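Pullulanase C protein (Klebsiella pneumoniae subsp. pneumoniae NTUH-K2044, PDB 5HJ1) probably serves as the inner-membrane GspC component of the type II secretion system, its PDZ domain here binding a fatty acid. Local coordinates at residues A[49-54]-A[87-92]; A[57-62]-A[83-88]. All coordinates share one frame; numbering follows the deposited sequence.

Interaction 1 of 2, residues A[49-54]-A[87-92]; sequences GLQAND and VEREGQ
Segment 49-54 is loop that makes a type II turn from Q51 to D54, 87-92 leaves a strand through a type I' turn from R89 to Q92, and the backbones are nearest at D54 and R89, whose CA atoms lie 5.5 Å apart. The R89 side chain bridges them. CG is anti to the backbone N (chi1 172°), and after one more extended torsion the chain bends at chi3, which brings the guanidinium side-on to the carboxylate of D54. The two planes are only 10° apart, and each carboxylate oxygen uses its syn lone pair: NE of R89 meets OD1 of D54 at 2.8 Å, and NH2 of R89 meets OD2 of D54 at 2.9 Å. This salt bridge fixes the rotation of both groups. OD2 of D54 is gripped a second time, from above the carboxylate plane, by the backbone N of Q51 at 2.9 Å. NH2 of R89 also donates to the carbonyl O of G49, 2.9 Å away on an in-plane lone pair, and a water links that same oxygen to NH1 of R89. Over one guanidinium face lies CG of Q51, 3.7 Å from CZ of R89. CG2 of V87 packs against the carboxylate of D54, nearest to OD2, and CD2 of L50 approaches CG1 of V87 at 4.2 Å. Buried D54 would probably be held ionised by these donors. The arrangement is a bidentate, side-on arginine-aspartate salt bridge, joining the loop before strand 54-59 to the hairpin between strands 82-89 and 92-99 of the PDZ fold.

Interaction 2 of 2, residues A[57-62]-A[83-88]; sequences IALNGI and ITLTVE
N60 shows how a side chain can prolong strand pairing beyond the last regular residue. From its CB, CG is turned anti to the carbonyl carbon (chi1 -60°), and the amide reaches the backbone of strand 82-89 at T84, CG of N60 lying 4.0 Å from N of T84. OD1 of N60 accepts from that N at 2.9 Å, with the donor above the amide plane, and also lies against CA of I83, while ND2 of N60 rests against CG2 of I83 at 3.8 Å. The backbone N of N60 donates almost straight (178°) to O of T84, 2.7 Å away, so main chain and side chain together grip one residue. Farther along, A58 and T86 form an antiparallel hydrogen-bonded pair, N of T86 lying 2.9 Å from O of A58; CB of A58 stands 3.7 Å from CB of T86. I57 and A58 both turn an N-H to O of T86, the second bond weak, which makes a classic beta bulge. CD1 of L59 touches CD1 of I83 at 4.1 Å. A water joins G61 N, T84 O and T86 OG1, the last also bonded to D95. Polar groups thus tie the backbones, whereas side chains on the face of L59 and L85 meet through aliphatic contacts, consistent with the vaccenic acid that touches I83 and L85.

In the fold
Strand 82-89 carries both contacts: interaction 2 pairs its middle (T84 to T86) with the end of strand 54-59 and the turn that follows, and interaction 1 takes up its far end, where it turns toward strand 92-99. V87 and E88 lie in the segments of both, though V87 makes contact only in interaction 1, and the centres lie about 12 Å apart. Along strand 82-89 the partner changes with the chemistry, from backbone pairing with strand 54-59 to a side-chain salt bridge with the loop before it. Interaction 2 lines the lipid pocket, the side chain of I83 coming about 4 Å from the bound vaccenic acid; in interaction 1 the side chain of L50 remains about 6 Å from the vaccenic acid.

Interaction 1 of 2, residues A[49-54]-A[87-92]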
loop_
_atom_site.group_PDB
_atom_site.type_symbol
_atom_site.label_atom_id
_atom_site.label_comp_id
_atom_site.label_asym_id
_atom_site.label_seq_id
_atom_site.Cartn_x
_atom_site.Cartn_y
_atom_site.Cartn_z
ATOM N N GLY A 49 8.443 -10.150 3.727
ATOM C CA GLY A 49 7.688 -9.285 2.842
ATOM C C GLY A 49 6.316 -9.035 3.379
ATOM O O GLY A 49 6.179 -8.787 4.594
ATOM N N LEU A 50 5.276 -9.038 2.525
ATOM C CA LEU A 50 3.942 -8.768 3.017
ATOM C C LEU A 50 3.310 -10.056 3.522
ATOM O O LEU A 50 3.729 -11.167 3.226
ATOM C CB LEU A 50 3.119 -8.245 1.817
ATOM C CG LEU A 50 3.522 -6.913 1.281
ATOM C CD1 LEU A 50 2.691 -6.547 0.055
ATOM C CD2 LEU A 50 3.473 -5.794 2.299
ATOM N N GLN A 51 2.293 -9.836 4.339
ATOM C CA GLN A 51 1.454 -10.895 4.865
ATOM C C GLN A 51 0.022 -10.660 4.525
ATOM O O GLN A 51 -0.412 -9.521 4.426
ATOM C CB GLN A 51 1.643 -11.052 6.349
ATOM C CG GLN A 51 3.040 -11.580 6.682
ATOM C CD GLN A 51 3.201 -13.056 6.327
ATOM O OE1 GLN A 51 2.492 -13.920 6.831
ATOM N NE2 GLN A 51 4.124 -13.352 5.415
ATOM N N ALA A 52 -0.737 -11.723 4.353
ATOM C CA ALA A 52 -2.152 -11.585 4.079
ATOM C C ALA A 52 -2.787 -10.734 5.177
ATOM O O ALA A 52 -2.498 -10.858 6.397
ATOM C CB ALA A 52 -2.830 -12.959 4.129
ATOM N N ASN A 53 -3.706 -9.905 4.725
ATOM C CA ASN A 53 -4.446 -8.983 5.620
ATOM C C ASN A 53 -3.620 -7.937 6.310
ATOM O O ASN A 53 -4.046 -7.331 7.298
ATOM C CB ASN A 53 -5.367 -9.785 6.569
ATOM C CG ASN A 53 -6.474 -10.425 5.847
ATOM O OD1 ASN A 53 -7.169 -9.807 5.031
ATOM N ND2 ASN A 53 -6.677 -11.704 6.090
ATOM N N ASP A 54 -2.447 -7.638 5.765
ATOM C CA ASP A 54 -1.711 -6.505 6.271
ATOM C C ASP A 54 -2.526 -5.216 6.032
ATOM O O ASP A 54 -3.296 -5.094 5.095
ATOM C CB ASP A 54 -0.361 -6.324 5.488
ATOM C CG ASP A 54 0.796 -7.109 6.044
ATOM O OD1 ASP A 54 0.721 -7.589 7.213
ATOM O OD2 ASP A 54 1.797 -7.184 5.332
ATOM N N VAL A 87 3.228 -1.056 7.065
ATOM C CA VAL A 87 2.024 -1.816 7.371
ATOM C C VAL A 87 1.887 -2.046 8.872
ATOM O O VAL A 87 2.903 -2.050 9.583
ATOM C CB VAL A 87 2.008 -3.193 6.628
ATOM C CG1 VAL A 87 2.024 -2.998 5.118
ATOM C CG2 VAL A 87 3.122 -4.076 7.070
ATOM N N GLU A 88 0.652 -2.196 9.335
ATOM C CA GLU A 88 0.379 -2.599 10.717
ATOM C C GLU A 88 -0.054 -4.088 10.590
ATOM O O GLU A 88 -0.913 -4.510 9.705
ATOM C CB GLU A 88 -0.725 -1.701 11.248
ATOM C CG GLU A 88 -0.637 -1.397 12.725
ATOM C CD GLU A 88 -1.616 -0.297 13.097
ATOM O OE1 GLU A 88 -2.829 -0.532 12.936
ATOM O OE2 GLU A 88 -1.167 0.804 13.502
ATOM N N ARG A 89 0.552 -4.909 11.429
ATOM C CA ARG A 89 0.333 -6.347 11.382
ATOM C C ARG A 89 0.259 -6.810 12.861
ATOM O O ARG A 89 1.222 -6.635 13.584
ATOM C CB ARG A 89 1.547 -6.912 10.601
ATOM C CG ARG A 89 1.662 -8.421 10.568
ATOM C CD ARG A 89 2.990 -8.710 9.952
ATOM N NE ARG A 89 3.117 -8.214 8.583
ATOM C CZ ARG A 89 4.242 -8.265 7.875
ATOM N NH1 ARG A 89 5.375 -8.732 8.428
ATOM N NH2 ARG A 89 4.257 -7.865 6.633
ATOM N N GLU A 90 -0.874 -7.415 13.261
ATOM C CA GLU A 90 -1.157 -7.773 14.686
ATOM C C GLU A 90 -0.607 -6.738 15.686
ATOM O O GLU A 90 0.183 -7.067 16.571
ATOM C CB GLU A 90 -0.836 -9.227 15.094
ATOM C CG GLU A 90 0.450 -9.864 14.588
ATOM C CD GLU A 90 0.266 -10.652 13.295
ATOM O OE1 GLU A 90 1.299 -10.984 12.648
ATOM O OE2 GLU A 90 -0.896 -10.962 12.938
ATOM N N GLY A 91 -0.996 -5.479 15.486
ATOM C CA GLY A 91 -0.596 -4.364 16.370
ATOM C C GLY A 91 0.721 -3.647 16.114
ATOM O O GLY A 91 0.886 -2.492 16.540
ATOM N N GLN A 92 1.656 -4.304 15.403
ATOM C CA GLN A 92 2.996 -3.731 15.143
ATOM C C GLN A 92 3.186 -3.157 13.743
ATOM O O GLN A 92 2.527 -3.629 12.806
ATOM C CB GLN A 92 4.105 -4.783 15.399
ATOM C CG GLN A 92 4.899 -4.684 16.708
ATOM C CD GLN A 92 6.054 -3.684 16.592
ATOM O OE1 GLN A 92 7.223 -4.022 16.847
ATOM N NE2 GLN A 92 5.747 -2.478 16.112
HETATM O O HOH W 1 7.746 -8.895 6.866
#

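Interaction 2 of 2, residues A[57-62]-A[83-88]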
loop_
_atom_site.group_PDB
_atom_site.type_symbol
_atom_site.label_atom_id
_atom_site.label_comp_id
_atom_site.label_asym_id
_atom_site.label_seq_id
_atom_site.Cartn_x
_atom_site.Cartn_y
_atom_site.Cartn_z
ATOM N N ILE A 57 -0.576 1.638 6.075
ATOM C CA ILE A 57 -0.845 2.934 6.696
ATOM C C ILE A 57 0.074 4.092 6.220
ATOM O O ILE A 57 -0.278 5.269 6.476
ATOM C CB ILE A 57 -0.852 2.835 8.256
ATOM C CG1 ILE A 57 0.490 2.430 8.769
ATOM C CG2 ILE A 57 -1.959 1.896 8.721
ATOM C CD1 ILE A 57 0.649 2.578 10.266
ATOM N N ALA A 58 1.181 3.814 5.582
ATOM C CA ALA A 58 2.073 4.876 5.054
ATOM C C ALA A 58 2.730 4.423 3.787
ATOM O O ALA A 58 3.034 3.244 3.623
ATOM C CB ALA A 58 3.114 5.314 6.103
ATOM N N LEU A 59 3.037 5.393 2.937
ATOM C CA LEU A 59 3.743 5.144 1.660
ATOM C C LEU A 59 4.849 6.192 1.636
ATOM O O LEU A 59 4.593 7.390 1.684
ATOM C CB LEU A 59 2.801 5.317 0.472
ATOM C CG LEU A 59 3.449 5.278 -0.924
ATOM C CD1 LEU A 59 4.066 3.960 -1.277
ATOM C CD2 LEU A 59 2.392 5.612 -2.002
ATOM N N ASN A 60 6.119 5.700 1.660
ATOM C CA ASN A 60 7.285 6.611 1.734
ATOM C C ASN A 60 7.188 7.609 2.846
ATOM O O ASN A 60 7.511 8.804 2.735
ATOM C CB ASN A 60 7.511 7.332 0.425
ATOM C CG ASN A 60 7.763 6.383 -0.691
ATOM O OD1 ASN A 60 8.581 5.442 -0.552
ATOM N ND2 ASN A 60 7.097 6.576 -1.792
ATOM N N GLY A 61 6.720 7.132 3.970
ATOM C CA GLY A 61 6.586 7.897 5.128
ATOM C C GLY A 61 5.412 8.884 5.230
ATOM O O GLY A 61 5.281 9.584 6.209
ATOM N N ILE A 62 4.551 8.929 4.186
ATOM C CA ILE A 62 3.372 9.763 4.120
ATOM C C ILE A 62 2.157 8.935 4.553
ATOM O O ILE A 62 1.942 7.831 4.033
ATOM C CB ILE A 62 3.210 10.288 2.690
ATOM C CG1 ILE A 62 4.416 11.146 2.254
ATOM C CG2 ILE A 62 1.941 11.182 2.654
ATOM C CD1 ILE A 62 4.509 11.374 0.749
ATOM N N ILE A 83 10.289 2.160 -3.306
ATOM C CA ILE A 83 9.309 2.762 -2.447
ATOM C C ILE A 83 9.113 1.945 -1.212
ATOM O O ILE A 83 9.418 0.714 -1.206
ATOM C CB ILE A 83 7.948 2.939 -3.137
ATOM C CG1 ILE A 83 7.377 1.569 -3.591
ATOM C CG2 ILE A 83 8.098 3.885 -4.311
ATOM C CD1 ILE A 83 5.982 1.691 -4.101
ATOM N N THR A 84 8.723 2.575 -0.131
ATOM C CA THR A 84 8.524 1.831 1.096
ATOM C C THR A 84 7.086 1.905 1.542
ATOM O O THR A 84 6.483 2.995 1.542
ATOM C CB THR A 84 9.368 2.426 2.186
ATOM O OG1 THR A 84 10.756 2.397 1.773
ATOM C CG2 THR A 84 9.231 1.732 3.508
ATOM N N LEU A 85 6.583 0.794 2.007
ATOM C CA LEU A 85 5.250 0.722 2.553
ATOM C C LEU A 85 5.363 0.422 4.047
ATOM O O LEU A 85 6.195 -0.448 4.472
ATOM C CB LEU A 85 4.512 -0.453 1.917
ATOM C CG LEU A 85 3.054 -0.483 1.769
ATOM C CD1 LEU A 85 2.477 0.795 1.140
ATOM C CD2 LEU A 85 2.766 -1.722 0.854
ATOM N N THR A 86 4.656 1.157 4.892
ATOM C CA THR A 86 4.505 0.855 6.288
ATOM C C THR A 86 3.165 0.126 6.472
ATOM O O THR A 86 2.144 0.670 6.062
ATOM C CB THR A 86 4.532 2.093 7.160
ATOM O OG1 THR A 86 5.739 2.817 6.921
ATOM C CG2 THR A 86 4.464 1.736 8.612
ATOM N N VAL A 87 3.228 -1.056 7.065
ATOM C CA VAL A 87 2.024 -1.816 7.371
ATOM C C VAL A 87 1.887 -2.046 8.872
ATOM O O VAL A 87 2.903 -2.050 9.583
ATOM C CB VAL A 87 2.008 -3.193 6.628
ATOM C CG1 VAL A 87 2.024 -2.998 5.118
ATOM C CG2 VAL A 87 3.122 -4.076 7.070
ATOM N N GLU A 88 0.652 -2.196 9.335
ATOM C CA GLU A 88 0.379 -2.599 10.717
ATOM C C GLU A 88 -0.054 -4.088 10.590
ATOM O O GLU A 88 -0.913 -4.510 9.705
ATOM C CB GLU A 88 -0.725 -1.701 11.248
ATOM C CG GLU A 88 -0.637 -1.397 12.725
ATOM C CD GLU A 88 -1.616 -0.297 13.097
ATOM O OE1 GLU A 88 -2.829 -0.532 12.936
ATOM O OE2 GLU A 88 -1.167 0.804 13.502
HETATM O O HOH W 2 6.347 4.199 4.458
#